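BH0493 protein (Bacillus halodurans C-125, PDB 2QEE) is a putative zinc-binding member of the amidohydrolase superfamily, probably a metal-dependent hydrolase or isomerase. Local coordinates at residues Arg112-Gln115 against Val116-Tyr120. Numbering follows the deposited sequence. Where two conformers were deposited one is given.
Sequences RDLQ and VYREY
The carbonyl oxygen of Asp113 sits over the centre of one face of the Tyr117 ring, 3.2 Å above its plane, with Leu114 N over the same face nearer the rim. With CG anti to its own carbonyl carbon (chi1 -49°), the ring lies back over the start of the helix, and its OH is hydrogen-bonded to Asp108 O. A leucine in place of Tyr117 would probably lose the flat face over Asp113 O and leave Asp108 O without its hydroxyl partner. On the Arg118 guanidinium, Leu114 CD2 packs over one face, 3.5 Å from NH2, while the Gln115 amide lies at the edge. There, in one of two Gln115 conformers and so doubtful, OE1 accepts from Arg118 NH1 at 2.6 Å, the amide and guanidinium planes 53° apart. Asp113 is the N-cap: its OD1 takes Val116 N at 3.2 Å from above the carboxylate plane, and its carbonyl oxygen accepts from Tyr117 N. Arg112 forms a salt bridge with Glu397 and hydrogen-bonds the backbone oxygen of Glu392, both of the second subunit. The contact is thus the capped first turn of helix 114-122; Leu114 faces helices 44-48 and 73-86, and Arg118 forms salt bridges with Asp45 and Asp78 on these same helices.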
loop_
_atom_site.group_PDB
_atom_site.type_symbol
_atom_site.label_atom_id
_atom_site.label_comp_id
_atom_site.label_asym_id
_atom_site.label_seq_id
_atom_site.Cartn_x
_atom_site.Cartn_y
_atom_site.Cartn_z
ATOM N N ARG C 112 16.993 32.666 7.552
ATOM C CA ARG C 112 16.684 32.545 6.117
ATOM C C ARG C 112 17.657 33.321 5.240
ATOM O O ARG C 112 17.281 33.773 4.164
ATOM C CB ARG C 112 15.265 32.987 5.804
ATOM C CG ARG C 112 14.225 32.392 6.765
ATOM C CD ARG C 112 12.803 32.786 6.406
ATOM N NE ARG C 112 11.872 32.087 7.279
ATOM C CZ ARG C 112 10.550 32.136 7.148
ATOM N NH1 ARG C 112 9.989 32.897 6.184
ATOM N NH2 ARG C 112 9.791 31.428 7.999
ATOM N N ASP C 113 18.890 33.447 5.707
ATOM C CA ASP C 113 19.874 34.328 5.038
ATOM C C ASP C 113 20.734 33.545 4.064
ATOM O O ASP C 113 21.828 33.121 4.389
ATOM C CB ASP C 113 20.711 35.032 6.106
ATOM C CG ASP C 113 21.511 36.208 5.553
ATOM O OD1 ASP C 113 21.695 36.303 4.325
ATOM O OD2 ASP C 113 21.975 37.011 6.384
ATOM N N LEU C 114 20.227 33.375 2.845
ATOM C CA LEU C 114 20.872 32.577 1.829
ATOM C C LEU C 114 22.264 33.158 1.464
ATOM O O LEU C 114 23.200 32.405 1.194
ATOM C CB LEU C 114 19.948 32.438 0.616
ATOM C CG LEU C 114 20.323 31.561 -0.557
ATOM C CD1 LEU C 114 20.618 30.109 -0.174
ATOM C CD2 LEU C 114 19.235 31.640 -1.674
ATOM N N GLN C 115 22.386 34.488 1.472
ATOM C CA GLN C 115 23.696 35.079 1.188
ATOM C C GLN C 115 24.711 34.703 2.255
ATOM O O GLN C 115 25.851 34.362 1.907
ATOM C CB GLN C 115 23.627 36.598 0.970
ATOM C CG GLN C 115 23.083 36.991 -0.399
ATOM C CD GLN C 115 23.752 36.260 -1.584
ATOM O OE1 GLN C 115 23.091 35.527 -2.302
ATOM N NE2 GLN C 115 25.065 36.468 -1.784
ATOM N N VAL C 116 24.314 34.692 3.516
ATOM C CA VAL C 116 25.215 34.196 4.580
ATOM C C VAL C 116 25.552 32.705 4.431
ATOM O O VAL C 116 26.701 32.305 4.620
ATOM C CB VAL C 116 24.710 34.599 5.970
ATOM C CG1 VAL C 116 25.420 33.836 7.095
ATOM C CG2 VAL C 116 24.878 36.140 6.151
ATOM N N TYR C 117 24.573 31.890 3.983
ATOM C CA TYR C 117 24.850 30.469 3.778
ATOM C C TYR C 117 25.907 30.251 2.694
ATOM O O TYR C 117 26.836 29.441 2.845
ATOM C CB TYR C 117 23.544 29.650 3.484
ATOM C CG TYR C 117 22.358 29.874 4.431
ATOM C CD1 TYR C 117 22.543 30.220 5.787
ATOM C CD2 TYR C 117 21.021 29.705 3.957
ATOM C CE1 TYR C 117 21.435 30.424 6.637
ATOM C CE2 TYR C 117 19.939 29.906 4.771
ATOM C CZ TYR C 117 20.147 30.256 6.124
ATOM O OH TYR C 117 19.087 30.502 6.955
ATOM N N ARG C 118 25.793 31.008 1.616
ATOM C CA ARG C 118 26.700 30.872 0.508
ATOM C C ARG C 118 28.115 31.209 0.948
ATOM O O ARG C 118 29.062 30.544 0.517
ATOM C CB ARG C 118 26.263 31.763 -0.651
ATOM C CG ARG C 118 25.052 31.229 -1.414
ATOM C CD ARG C 118 24.407 32.280 -2.324
ATOM N NE ARG C 118 23.403 31.616 -3.181
ATOM C CZ ARG C 118 22.288 32.185 -3.641
ATOM N NH1 ARG C 118 22.016 33.464 -3.389
ATOM N NH2 ARG C 118 21.457 31.462 -4.395
ATOM N N GLU C 119 28.244 32.196 1.831
ATOM C CA GLU C 119 29.592 32.594 2.334
ATOM C C GLU C 119 30.357 31.443 2.988
ATOM O O GLU C 119 31.572 31.353 2.870
ATOM C CB GLU C 119 29.516 33.784 3.295
ATOM C CG GLU C 119 29.006 35.103 2.682
ATOM C CD GLU C 119 28.715 36.203 3.730
ATOM O OE1 GLU C 119 28.174 37.259 3.330
ATOM O OE2 GLU C 119 29.016 36.021 4.931
ATOM N N TYR C 120 29.634 30.546 3.664
ATOM C CA TYR C 120 30.230 29.410 4.315
ATOM C C TYR C 120 31.008 28.566 3.328
ATOM O O TYR C 120 32.126 28.117 3.602
ATOM C CB TYR C 120 29.127 28.574 5.018
ATOM C CG TYR C 120 29.612 27.241 5.583
ATOM C CD1 TYR C 120 30.010 27.111 6.913
ATOM C CD2 TYR C 120 29.667 26.109 4.776
ATOM C CE1 TYR C 120 30.475 25.852 7.410
ATOM C CE2 TYR C 120 30.118 24.888 5.247
ATOM C CZ TYR C 120 30.495 24.768 6.573
ATOM O OH TYR C 120 30.940 23.530 6.968
#